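Exopolygalacturonase (Yersinia enterocolitica, PDB 2UVF) hydrolyses polygalacturonic acid, the backbone of pectin, as a family 28 glycoside hydrolase that acts from the chain end, probably in the periplasm. Local coordinates at residues 44-48 with 340-344; 55-59 with 424-428; 160-166 with 193-197; 171-177 with 196-202. The contacts are given in a common frame with arbitrary orientation. Numbering follows the deposited sequence.

Interaction 1 of 4, residues 44-48 with 340-344; sequences PTLAY and ENVYL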
loop_
_atom_site.group_PDB
_atom_site.type_symbol
_atom_site.label_atom_id
_atom_site.label_comp_id
_atom_site.label_asym_id
_atom_site.label_seq_id
_atom_site.Cartn_x
_atom_site.Cartn_y
_atom_site.Cartn_z
ATOM N N PRO A 44 10.535 -8.652 10.338
ATOM C CA PRO A 44 10.031 -7.300 10.091
ATOM C C PRO A 44 9.677 -6.614 11.409
ATOM O O PRO A 44 9.306 -7.283 12.380
ATOM C CB PRO A 44 8.765 -7.541 9.241
ATOM C CG PRO A 44 8.978 -8.889 8.623
ATOM C CD PRO A 44 9.723 -9.678 9.661
ATOM N N THR A 45 9.810 -5.286 11.423
ATOM C CA THR A 45 9.538 -4.432 12.596
ATOM C C THR A 45 8.273 -4.787 13.382
ATOM O O THR A 45 7.153 -4.753 12.855
ATOM C CB THR A 45 9.498 -2.950 12.158
ATOM O OG1 THR A 45 10.832 -2.517 11.854
ATOM C CG2 THR A 45 8.875 -2.057 13.231
ATOM N N LEU A 46 8.480 -5.116 14.657
ATOM C CA LEU A 46 7.421 -5.480 15.596
ATOM C C LEU A 46 6.568 -6.678 15.142
ATOM O O LEU A 46 5.487 -6.935 15.703
ATOM C CB LEU A 46 6.557 -4.262 15.943
ATOM C CG LEU A 46 7.176 -3.237 16.901
ATOM C CD1 LEU A 46 6.470 -1.930 16.793
ATOM C CD2 LEU A 46 7.129 -3.741 18.341
ATOM N N ALA A 47 7.070 -7.406 14.141
ATOM C CA ALA A 47 6.385 -8.566 13.571
ATOM C C ALA A 47 6.468 -9.802 14.483
ATOM O O ALA A 47 6.625 -10.938 14.019
ATOM C CB ALA A 47 6.945 -8.878 12.170
ATOM N N TYR A 48 6.371 -9.569 15.790
ATOM C CA TYR A 48 6.455 -10.654 16.764
ATOM C C TYR A 48 5.566 -10.430 17.981
ATOM O O TYR A 48 5.001 -9.347 18.182
ATOM C CB TYR A 48 7.908 -10.938 17.163
ATOM C CG TYR A 48 8.578 -9.816 17.907
ATOM C CD1 TYR A 48 8.473 -9.717 19.292
ATOM C CD2 TYR A 48 9.326 -8.865 17.233
ATOM C CE1 TYR A 48 9.080 -8.696 19.983
ATOM C CE2 TYR A 48 9.948 -7.841 17.919
ATOM C CZ TYR A 48 9.819 -7.763 19.297
ATOM O OH TYR A 48 10.425 -6.741 19.984
ATOM N N GLU A 340 7.763 5.931 15.171
ATOM C CA GLU A 340 8.963 5.133 15.020
ATOM C C GLU A 340 8.611 3.702 15.410
ATOM O O GLU A 340 8.322 3.451 16.586
ATOM C CB GLU A 340 10.070 5.672 15.933
ATOM C CG GLU A 340 11.392 4.948 15.799
ATOM C CD GLU A 340 12.154 5.382 14.569
ATOM O OE1 GLU A 340 11.840 6.479 14.043
ATOM O OE2 GLU A 340 13.063 4.631 14.129
ATOM N N ASN A 341 8.612 2.794 14.417
ATOM C CA ASN A 341 8.163 1.375 14.540
ATOM C C ASN A 341 6.647 1.141 14.539
ATOM O O ASN A 341 6.016 1.177 15.586
ATOM C CB ASN A 341 8.780 0.639 15.747
ATOM C CG ASN A 341 10.287 0.811 15.857
ATOM O OD1 ASN A 341 10.824 0.902 16.958
ATOM N ND2 ASN A 341 10.965 0.848 14.740
ATOM N N VAL A 342 6.065 0.868 13.373
ATOM C CA VAL A 342 4.632 0.519 13.280
ATOM C C VAL A 342 4.434 -0.924 12.796
ATOM O O VAL A 342 5.216 -1.433 11.996
ATOM C CB VAL A 342 3.868 1.460 12.345
ATOM C CG1 VAL A 342 2.369 1.164 12.392
ATOM C CG2 VAL A 342 4.119 2.895 12.722
ATOM N N TYR A 343 3.403 -1.594 13.305
ATOM C CA TYR A 343 3.053 -2.923 12.821
ATOM C C TYR A 343 1.549 -3.053 12.705
ATOM O O TYR A 343 0.841 -3.131 13.719
ATOM C CB TYR A 343 3.630 -4.040 13.711
ATOM C CG TYR A 343 3.349 -5.489 13.237
ATOM C CD1 TYR A 343 4.019 -6.037 12.141
ATOM C CD2 TYR A 343 2.465 -6.318 13.936
ATOM C CE1 TYR A 343 3.781 -7.367 11.719
ATOM C CE2 TYR A 343 2.222 -7.642 13.526
ATOM C CZ TYR A 343 2.884 -8.159 12.422
ATOM O OH TYR A 343 2.645 -9.472 12.009
ATOM N N LEU A 344 1.091 -3.116 11.452
ATOM C CA LEU A 344 -0.323 -3.354 11.102
ATOM C C LEU A 344 -0.465 -4.791 10.611
ATOM O O LEU A 344 0.357 -5.249 9.828
ATOM C CB LEU A 344 -0.760 -2.339 10.027
ATOM C CG LEU A 344 -0.304 -0.888 10.306
ATOM C CD1 LEU A 344 -0.546 0.034 9.086
ATOM C CD2 LEU A 344 -0.940 -0.299 11.599
#
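Pro44 to Ala47 form a type II beta turn that sits over the ring of Tyr343, on strand 342-345. Look first at Tyr343: its chi1 is t, which lays the ring out beneath the turn, so that Ala47 CA stands 3.8 Å from the centroid of the Tyr343 ring, 25° off its normal. This is a CH-pi contact, and Ala47 CB adds a 3.5 Å approach to Tyr343 CE1. Leu46, at the third position of the turn, has left-handed backbone angles (58/15) although it is not a glycine. Its m,t rotamer extends CD1 to 3.6 Å from Asn341 CB, while Leu46 CB packs 3.7 Å from Tyr343 CB. Thr45 is also m at chi1 and rests CG2 on Asn341 CB at 3.7 Å. Val342, by contrast, turns its side chain away and packs on Val365 of the beta-helix. Two polar groups find partners outside the segments: Tyr343 OH hydrogen-bonds Asn368 ND2, and Leu46 O accepts from Arg262 of strand 258-264, a polar tie from turn to wall. Between the two segments themselves the contact is van der Waals and CH-pi packing, which depends on the fit of turn to ring.

Interaction 2 of 4, residues 55-59 with 424-428; sequences LVWKA and AWLFN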
loop_
_atom_site.group_PDB
_atom_site.type_symbol
_atom_site.label_atom_id
_atom_site.label_comp_id
_atom_site.label_asym_id
_atom_site.label_seq_id
_atom_site.Cartn_x
_atom_site.Cartn_y
_atom_site.Cartn_z
ATOM N N LEU A 55 8.992 -14.163 9.822
ATOM C CA LEU A 55 10.263 -14.062 9.097
ATOM C C LEU A 55 10.071 -13.649 7.639
ATOM O O LEU A 55 9.117 -14.069 6.986
ATOM C CB LEU A 55 11.009 -15.404 9.125
ATOM C CG LEU A 55 11.328 -16.099 10.457
ATOM C CD1 LEU A 55 11.579 -17.598 10.215
ATOM C CD2 LEU A 55 12.499 -15.437 11.169
ATOM N N VAL A 56 10.984 -12.822 7.136
ATOM C CA VAL A 56 11.041 -12.487 5.718
ATOM C C VAL A 56 12.484 -12.507 5.252
ATOM O O VAL A 56 13.401 -12.478 6.065
ATOM C CB VAL A 56 10.388 -11.105 5.374
ATOM C CG1 VAL A 56 8.932 -11.038 5.834
ATOM C CG2 VAL A 56 11.195 -9.963 5.926
ATOM N N TRP A 57 12.685 -12.540 3.940
ATOM C CA TRP A 57 14.015 -12.638 3.359
ATOM C C TRP A 57 13.922 -12.160 1.946
ATOM O O TRP A 57 12.826 -12.157 1.373
ATOM C CB TRP A 57 14.537 -14.102 3.372
ATOM C CG TRP A 57 13.628 -15.073 2.677
ATOM C CD1 TRP A 57 13.639 -15.406 1.345
ATOM C CD2 TRP A 57 12.556 -15.828 3.273
ATOM N NE1 TRP A 57 12.630 -16.311 1.077
ATOM C CE2 TRP A 57 11.962 -16.597 2.241
ATOM C CE3 TRP A 57 12.037 -15.928 4.575
ATOM C CZ2 TRP A 57 10.872 -17.450 2.472
ATOM C CZ3 TRP A 57 10.947 -16.786 4.801
ATOM C CH2 TRP A 57 10.382 -17.533 3.754
ATOM N N LYS A 58 15.063 -11.775 1.385
ATOM C CA LYS A 58 15.182 -11.491 -0.047
ATOM C C LYS A 58 15.179 -12.725 -0.972
ATOM O O LYS A 58 15.878 -13.733 -0.739
ATOM C CB LYS A 58 16.425 -10.647 -0.315
ATOM C CG LYS A 58 16.293 -9.213 0.201
ATOM C CD LYS A 58 17.520 -8.340 -0.135
ATOM C CE LYS A 58 17.664 -8.045 -1.630
ATOM N NZ LYS A 58 16.501 -7.295 -2.158
ATOM N N ALA A 59 14.363 -12.637 -2.015
ATOM C CA ALA A 59 14.466 -13.512 -3.173
ATOM C C ALA A 59 15.265 -12.719 -4.195
ATOM O O ALA A 59 15.140 -11.492 -4.228
ATOM C CB ALA A 59 13.080 -13.843 -3.712
ATOM N N ALA A 424 11.024 1.293 0.331
ATOM C CA ALA A 424 9.760 0.527 0.360
ATOM C C ALA A 424 9.943 -0.888 -0.208
ATOM O O ALA A 424 10.575 -1.076 -1.224
ATOM C CB ALA A 424 8.699 1.260 -0.407
ATOM N N TRP A 425 9.377 -1.885 0.439
ATOM C CA TRP A 425 9.516 -3.232 -0.089
ATOM C C TRP A 425 8.128 -3.856 -0.150
ATOM O O TRP A 425 7.456 -4.036 0.856
ATOM C CB TRP A 425 10.565 -3.995 0.726
ATOM C CG TRP A 425 10.922 -5.385 0.313
ATOM C CD1 TRP A 425 10.824 -5.954 -0.923
ATOM C CD2 TRP A 425 11.449 -6.390 1.180
ATOM N NE1 TRP A 425 11.246 -7.274 -0.878
ATOM C CE2 TRP A 425 11.651 -7.556 0.404
ATOM C CE3 TRP A 425 11.780 -6.416 2.546
ATOM C CZ2 TRP A 425 12.171 -8.732 0.948
ATOM C CZ3 TRP A 425 12.298 -7.591 3.088
ATOM C CH2 TRP A 425 12.492 -8.732 2.285
ATOM N N LEU A 426 7.659 -4.093 -1.361
ATOM C CA LEU A 426 6.257 -4.513 -1.530
ATOM C C LEU A 426 6.233 -5.892 -2.167
ATOM O O LEU A 426 6.504 -6.017 -3.343
ATOM C CB LEU A 426 5.472 -3.487 -2.380
ATOM C CG LEU A 426 5.462 -1.972 -2.036
ATOM C CD1 LEU A 426 5.247 -1.705 -0.538
ATOM C CD2 LEU A 426 6.715 -1.269 -2.526
ATOM N N PHE A 427 5.928 -6.923 -1.377
ATOM C CA PHE A 427 6.021 -8.303 -1.851
ATOM C C PHE A 427 4.871 -9.216 -1.396
ATOM O O PHE A 427 4.255 -8.973 -0.376
ATOM C CB PHE A 427 7.411 -8.909 -1.522
ATOM C CG PHE A 427 7.718 -9.025 -0.034
ATOM C CD1 PHE A 427 7.491 -10.223 0.646
ATOM C CD2 PHE A 427 8.263 -7.951 0.674
ATOM C CE1 PHE A 427 7.784 -10.362 2.018
ATOM C CE2 PHE A 427 8.554 -8.061 2.051
ATOM C CZ PHE A 427 8.313 -9.267 2.721
ATOM N N ASN A 428 4.609 -10.269 -2.167
ATOM C CA ASN A 428 3.595 -11.282 -1.841
ATOM C C ASN A 428 2.191 -10.715 -1.587
ATOM O O ASN A 428 1.463 -11.183 -0.703
ATOM C CB ASN A 428 4.055 -12.181 -0.673
ATOM C CG ASN A 428 5.370 -12.909 -0.964
ATOM O OD1 ASN A 428 5.798 -13.024 -2.126
ATOM N ND2 ASN A 428 6.004 -13.411 0.084
#
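Val56 reaches across the domain boundary with both methyls, CG1 meeting the edge of the Phe427 ring at CZ (3.6 Å) and CG2 lying 3.9 Å from Trp425 CZ3. The two aromatic residues alternate with Leu426 on strand 421-427, so both side chains leave the same side of the strand, while Leu426 projects from the other and packs on Val393 and Ile451 of the adjoining coils. Trp425 is the larger partner. Its indole rim slides past the backbone of the other strand, with Trp425 CZ2 3.5 Å from Trp57 O, near the ring plane, and Trp425 CH2 4.1 Å from Lys58 N. The aliphatic part of Lys58 follows along, CG lying 4.2 Å from Trp425 CZ2; its ammonium is too distant from the five-membered ring, at 5.8 Å from NZ to the centroid, for more than a weak cation-pi attraction. Trp425 NE1 bonds Glu454, and the Phe427 ring meets that of Phe394 with nearly parallel planes. The CA-to-CB bond of Trp57 points away from 424-428, and its ring meets that of Tyr69, on strand 66-73 in the other sheet of its own domain. The short strand axes run 10.6 Å apart at 102°, a near-perpendicular packing spanned by side chains. The arrangement is that of a fibronectin type III-like beta-sandwich laid crosswise on the outer wall of a parallel beta-helix.

Interaction 3 of 4, residues 160-166 with 193-197; sequences RDFGAID and AGTYK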
loop_
_atom_site.group_PDB
_atom_site.type_symbol
_atom_site.label_atom_id
_atom_site.label_comp_id
_atom_site.label_asym_id
_atom_site.label_seq_id
_atom_site.Cartn_x
_atom_site.Cartn_y
_atom_site.Cartn_z
ATOM N N ARG A 160 -14.376 -3.454 27.033
ATOM C CA ARG A 160 -15.669 -3.727 27.672
ATOM C C ARG A 160 -15.632 -3.424 29.171
ATOM O O ARG A 160 -16.654 -3.081 29.758
ATOM C CB ARG A 160 -16.126 -5.164 27.418
ATOM C CG ARG A 160 -16.646 -5.390 26.009
ATOM C CD ARG A 160 -17.341 -6.729 25.863
ATOM N NE ARG A 160 -18.720 -6.689 26.353
ATOM C CZ ARG A 160 -19.784 -6.359 25.615
ATOM N NH1 ARG A 160 -19.650 -6.033 24.332
ATOM N NH2 ARG A 160 -20.995 -6.357 26.164
ATOM N N ASP A 161 -14.442 -3.527 29.765
ATOM C CA ASP A 161 -14.213 -3.185 31.166
ATOM C C ASP A 161 -14.279 -1.674 31.422
ATOM O O ASP A 161 -14.275 -1.234 32.579
ATOM C CB ASP A 161 -12.869 -3.761 31.642
ATOM C CG ASP A 161 -12.828 -5.283 31.574
ATOM O OD1 ASP A 161 -13.899 -5.913 31.450
ATOM O OD2 ASP A 161 -11.726 -5.855 31.641
ATOM N N PHE A 162 -14.350 -0.890 30.343
ATOM C CA PHE A 162 -14.493 0.564 30.434
ATOM C C PHE A 162 -15.828 1.044 29.881
ATOM O O PHE A 162 -16.002 2.236 29.621
ATOM C CB PHE A 162 -13.336 1.277 29.735
ATOM C CG PHE A 162 -12.003 1.021 30.365
ATOM C CD1 PHE A 162 -11.409 1.984 31.181
ATOM C CD2 PHE A 162 -11.340 -0.193 30.159
ATOM C CE1 PHE A 162 -10.171 1.741 31.769
ATOM C CE2 PHE A 162 -10.108 -0.442 30.743
ATOM C CZ PHE A 162 -9.527 0.522 31.553
ATOM N N GLY A 163 -16.764 0.113 29.709
ATOM C CA GLY A 163 -18.133 0.451 29.343
ATOM C C GLY A 163 -18.488 0.423 27.867
ATOM O O GLY A 163 -19.537 0.943 27.468
ATOM N N ALA A 164 -17.628 -0.185 27.053
ATOM C CA ALA A 164 -17.927 -0.355 25.638
ATOM C C ALA A 164 -18.864 -1.533 25.432
ATOM O O ALA A 164 -18.661 -2.614 25.994
ATOM C CB ALA A 164 -16.656 -0.523 24.817
ATOM N N ILE A 165 -19.890 -1.314 24.618
ATOM C CA ILE A 165 -20.938 -2.300 24.427
ATOM C C ILE A 165 -21.404 -2.359 22.967
ATOM O O ILE A 165 -21.546 -1.330 22.302
ATOM C CB ILE A 165 -22.116 -2.051 25.424
ATOM C CG1 ILE A 165 -23.265 -3.046 25.196
ATOM C CG2 ILE A 165 -22.544 -0.580 25.405
ATOM C CD1 ILE A 165 -24.594 -2.606 25.750
ATOM N N ASP A 166 -21.616 -3.582 22.481
ATOM C CA ASP A 166 -22.186 -3.822 21.162
ATOM C C ASP A 166 -23.699 -3.602 21.185
ATOM O O ASP A 166 -24.461 -4.485 21.604
ATOM C CB ASP A 166 -21.836 -5.248 20.697
ATOM C CG ASP A 166 -22.723 -5.751 19.541
ATOM O OD1 ASP A 166 -23.073 -6.957 19.563
ATOM O OD2 ASP A 166 -23.066 -4.966 18.620
ATOM N N ALA A 193 -15.522 -9.543 19.775
ATOM C CA ALA A 193 -16.676 -9.638 18.867
ATOM C C ALA A 193 -17.780 -8.644 19.241
ATOM O O ALA A 193 -18.032 -8.393 20.423
ATOM C CB ALA A 193 -17.227 -11.072 18.820
ATOM N N GLY A 194 -18.418 -8.076 18.221
ATOM C CA GLY A 194 -19.452 -7.063 18.401
ATOM C C GLY A 194 -19.188 -5.829 17.558
ATOM O O GLY A 194 -18.055 -5.576 17.146
ATOM N N THR A 195 -20.245 -5.066 17.308
ATOM C CA THR A 195 -20.163 -3.829 16.545
ATOM C C THR A 195 -20.182 -2.613 17.472
ATOM O O THR A 195 -21.232 -2.250 18.020
ATOM C CB THR A 195 -21.306 -3.751 15.537
ATOM O OG1 THR A 195 -21.212 -4.872 14.652
ATOM C CG2 THR A 195 -21.248 -2.455 14.729
ATOM N N TYR A 196 -19.011 -1.989 17.620
ATOM C CA TYR A 196 -18.788 -0.818 18.485
ATOM C C TYR A 196 -18.604 0.474 17.678
ATOM O O TYR A 196 -17.522 0.724 17.125
ATOM C CB TYR A 196 -17.543 -1.046 19.353
ATOM C CG TYR A 196 -17.545 -2.360 20.117
ATOM C CD1 TYR A 196 -17.935 -2.415 21.452
ATOM C CD2 TYR A 196 -17.154 -3.549 19.499
ATOM C CE1 TYR A 196 -17.941 -3.638 22.162
ATOM C CE2 TYR A 196 -17.156 -4.770 20.194
ATOM C CZ TYR A 196 -17.547 -4.804 21.516
ATOM O OH TYR A 196 -17.548 -5.999 22.186
ATOM N N LYS A 197 -19.663 1.284 17.598
ATOM C CA LYS A 197 -19.576 2.631 17.005
ATOM C C LYS A 197 -18.625 3.501 17.827
ATOM O O LYS A 197 -18.593 3.419 19.060
ATOM C CB LYS A 197 -20.958 3.288 16.884
ATOM C CG LYS A 197 -20.925 4.662 16.219
ATOM C CD LYS A 197 -22.267 5.078 15.623
ATOM C CE LYS A 197 -22.465 4.454 14.246
ATOM N NZ LYS A 197 -23.182 5.359 13.322
#
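This contact belongs to the N-terminal end of the parallel beta-helix, in its pectate lyase-like part, where the loop between strand 156-158 and helix 173-181 folds against the beginning of strand 194-202. Two hydrogen bonds join the segments. At one end Arg160 NH1 donates to Tyr196 OH at 3.0 Å, and that hydroxyl in turn donates a hydrogen bond to Ala193 O, also at 3.0 Å, so the phenol is both acceptor and donor. At the other end the carboxylate of Asp166 takes the backbone amide of Thr195. Apolar and van der Waals packing fills the space between them: the loop runs along the Tyr196 ring, with Ala164 CB 4.1 Å from Tyr196 CD1, Ile165 C 3.8 Å from Tyr196 CE1 and the CB of Asp166 over the ring face. Steric fit decides the rest. Gly194 has phi/psi of 129/159, a region suited to glycine, and a CB placed there would fall 2.8 Å from Asp166 CB, so the missing side chain lets the loop close in. Asp166 CG can thus sit just 3.7 Å from Gly194 CA, and Asp166 OD2 receives Thr195 N at 3.1 Å.

Interaction 4 of 4, residues 171-177 with 196-202; sequences LNTKAIQ and YKSGALW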
loop_
_atom_site.group_PDB
_atom_site.type_symbol
_atom_site.label_atom_id
_atom_site.label_comp_id
_atom_site.label_asym_id
_atom_site.label_seq_id
_atom_site.Cartn_x
_atom_site.Cartn_y
_atom_site.Cartn_z
ATOM N N LEU A 171 -22.322 5.215 21.724
ATOM C CA LEU A 171 -21.077 5.709 21.151
ATOM C C LEU A 171 -19.954 5.386 22.143
ATOM O O LEU A 171 -20.004 5.787 23.314
ATOM C CB LEU A 171 -21.171 7.211 20.863
ATOM C CG LEU A 171 -19.902 7.939 20.414
ATOM C CD1 LEU A 171 -19.562 7.634 18.953
ATOM C CD2 LEU A 171 -20.061 9.439 20.637
ATOM N N ASN A 172 -18.954 4.650 21.676
ATOM C CA ASN A 172 -17.944 4.079 22.561
ATOM C C ASN A 172 -16.617 4.829 22.604
ATOM O O ASN A 172 -15.664 4.335 23.211
ATOM C CB ASN A 172 -17.695 2.611 22.193
ATOM C CG ASN A 172 -18.897 1.730 22.455
ATOM O OD1 ASN A 172 -19.203 1.403 23.603
ATOM N ND2 ASN A 172 -19.581 1.329 21.390
ATOM N N THR A 173 -16.552 6.009 21.976
ATOM C CA THR A 173 -15.312 6.806 21.907
ATOM C C THR A 173 -14.649 6.907 23.271
ATOM O O THR A 173 -13.437 6.709 23.388
ATOM C CB THR A 173 -15.541 8.257 21.411
ATOM O OG1 THR A 173 -16.455 8.278 20.311
ATOM C CG2 THR A 173 -14.228 8.896 20.992
ATOM N N LYS A 174 -15.469 7.209 24.285
ATOM C CA LYS A 174 -15.026 7.430 25.667
ATOM C C LYS A 174 -14.541 6.152 26.355
ATOM O O LYS A 174 -13.481 6.145 26.984
ATOM C CB LYS A 174 -16.136 8.101 26.481
ATOM C CG LYS A 174 -15.605 9.147 27.453
ATOM C CD LYS A 174 -16.586 10.310 27.630
ATOM C CE LYS A 174 -15.849 11.646 27.731
ATOM N NZ LYS A 174 -15.344 12.107 26.397
ATOM N N ALA A 175 -15.316 5.080 26.223
ATOM C CA ALA A 175 -14.919 3.764 26.719
ATOM C C ALA A 175 -13.586 3.306 26.117
ATOM O O ALA A 175 -12.648 2.972 26.853
ATOM C CB ALA A 175 -16.008 2.753 26.429
ATOM N N ILE A 176 -13.505 3.315 24.782
ATOM C CA ILE A 176 -12.297 2.896 24.055
ATOM C C ILE A 176 -11.095 3.790 24.379
ATOM O O ILE A 176 -9.990 3.293 24.595
ATOM C CB ILE A 176 -12.533 2.819 22.514
ATOM C CG1 ILE A 176 -13.582 1.747 22.185
ATOM C CG2 ILE A 176 -11.225 2.507 21.772
ATOM C CD1 ILE A 176 -14.338 1.976 20.899
ATOM N N GLN A 177 -11.321 5.101 24.417
ATOM C CA GLN A 177 -10.275 6.059 24.792
ATOM C C GLN A 177 -9.807 5.847 26.224
ATOM O O GLN A 177 -8.611 5.877 26.490
ATOM C CB GLN A 177 -10.769 7.492 24.621
ATOM C CG GLN A 177 -9.654 8.496 24.536
ATOM C CD GLN A 177 -8.916 8.399 23.228
ATOM O OE1 GLN A 177 -7.764 7.953 23.183
ATOM N NE2 GLN A 177 -9.585 8.798 22.143
ATOM N N TYR A 196 -19.011 -1.989 17.620
ATOM C CA TYR A 196 -18.788 -0.818 18.485
ATOM C C TYR A 196 -18.604 0.474 17.678
ATOM O O TYR A 196 -17.522 0.724 17.125
ATOM C CB TYR A 196 -17.543 -1.046 19.353
ATOM C CG TYR A 196 -17.545 -2.360 20.117
ATOM C CD1 TYR A 196 -17.935 -2.415 21.452
ATOM C CD2 TYR A 196 -17.154 -3.549 19.499
ATOM C CE1 TYR A 196 -17.941 -3.638 22.162
ATOM C CE2 TYR A 196 -17.156 -4.770 20.194
ATOM C CZ TYR A 196 -17.547 -4.804 21.516
ATOM O OH TYR A 196 -17.548 -5.999 22.186
ATOM N N LYS A 197 -19.663 1.284 17.598
ATOM C CA LYS A 197 -19.576 2.631 17.005
ATOM C C LYS A 197 -18.625 3.501 17.827
ATOM O O LYS A 197 -18.593 3.419 19.060
ATOM C CB LYS A 197 -20.958 3.288 16.884
ATOM C CG LYS A 197 -20.925 4.662 16.219
ATOM C CD LYS A 197 -22.267 5.078 15.623
ATOM C CE LYS A 197 -22.465 4.454 14.246
ATOM N NZ LYS A 197 -23.182 5.359 13.322
ATOM N N SER A 198 -17.820 4.307 17.144
ATOM C CA SER A 198 -16.824 5.139 17.812
ATOM C C SER A 198 -16.475 6.340 16.943
ATOM O O SER A 198 -16.653 6.305 15.723
ATOM C CB SER A 198 -15.577 4.320 18.149
ATOM O OG SER A 198 -14.518 5.127 18.654
ATOM N N GLY A 199 -16.009 7.408 17.590
ATOM C CA GLY A 199 -15.455 8.572 16.893
ATOM C C GLY A 199 -13.950 8.467 16.894
ATOM O O GLY A 199 -13.396 7.412 17.227
ATOM N N ALA A 200 -13.277 9.556 16.549
ATOM C CA ALA A 200 -11.811 9.564 16.519
ATOM C C ALA A 200 -11.206 9.097 17.829
ATOM O O ALA A 200 -11.621 9.529 18.893
ATOM C CB ALA A 200 -11.271 10.952 16.152
ATOM N N LEU A 201 -10.221 8.211 17.732
ATOM C CA LEU A 201 -9.491 7.703 18.889
ATOM C C LEU A 201 -8.034 8.086 18.693
ATOM O O LEU A 201 -7.606 8.315 17.574
ATOM C CB LEU A 201 -9.623 6.177 19.001
ATOM C CG LEU A 201 -11.029 5.557 18.963
ATOM C CD1 LEU A 201 -10.964 4.092 18.534
ATOM C CD2 LEU A 201 -11.779 5.703 20.301
ATOM N N TRP A 202 -7.276 8.163 19.783
ATOM C CA TRP A 202 -5.923 8.694 19.738
ATOM C C TRP A 202 -5.001 7.710 20.431
ATOM O O TRP A 202 -5.135 7.449 21.630
ATOM C CB TRP A 202 -5.861 10.082 20.395
ATOM C CG TRP A 202 -6.891 11.027 19.848
ATOM C CD1 TRP A 202 -8.204 11.132 20.241
ATOM C CD2 TRP A 202 -6.707 11.984 18.801
ATOM N NE1 TRP A 202 -8.848 12.095 19.492
ATOM C CE2 TRP A 202 -7.954 12.633 18.600
ATOM C CE3 TRP A 202 -5.614 12.354 18.006
ATOM C CZ2 TRP A 202 -8.136 13.641 17.637
ATOM C CZ3 TRP A 202 -5.796 13.365 17.049
ATOM C CH2 TRP A 202 -7.051 13.995 16.883
#
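Leu171 comes first, folding its side chain along the strand so that CD1 touches Ser198 CA (3.9 Å) and lies 3.8 Å from Gly199 N. Next, Asn172 holds the N-cap position but makes no capping bond with its side chain. Instead it grips Lys197 O twice, from its backbone N at 2.9 Å and from ND2 at 3.3 Å, while its OD1 accepts the amide of Ile165 and so ties in the preceding loop. Thr173 begins the helix, and its OG1 accepts Gly199 N at 2.9 Å, satisfying that amide where the strand is interrupted between 198 and 201. A side chain at Gly199 would crowd the Thr173 hydroxyl. Thr173 CG2 also packs 3.4 Å from Ala200 O. One turn on, Ile176 drops into the interface, with CG2 3.6 Å from Leu201 CD2 and CD1 3.8 Å from Ser198 CB. Gln177 closes the segment by lying against Leu201 and the rim of the Trp202 indole. The axis of helix segment 173-177 passes 8.4 Å from that of strand 196-198 at 95°, consistent with helix 173-181 capping the N-terminal end of the beta-helix, as in related pectinases. Its Ile176 also reaches Leu217 of strand 215-219, next to 194-202, while Ala200 and Trp202 pack on Asn246 of strand 245-247.

In the fold
Two pairs emerge. Interactions 1 and 2 fasten the fibronectin type III-like domain to the beta-helix side wall at points with centres 14 Å apart, and Pro44 CG meets Val56 CG1 at 3.5 Å, making one continuous interface. Interactions 3 and 4 share Tyr196 and Lys197 at the N-terminal end, their centres 9 Å apart, joined where Ile165 N lies 3.0 Å from Asn172 OD1. Centres of interactions 2 and 3 are about 37 Å apart. None of these residues lines the digalacturonate pocket, formed by residues such as Asp381, Asp402 and His443. A bound nickel ion lies about 9 Å from the side chain of Thr195 and about 10 Å from that of Lys197.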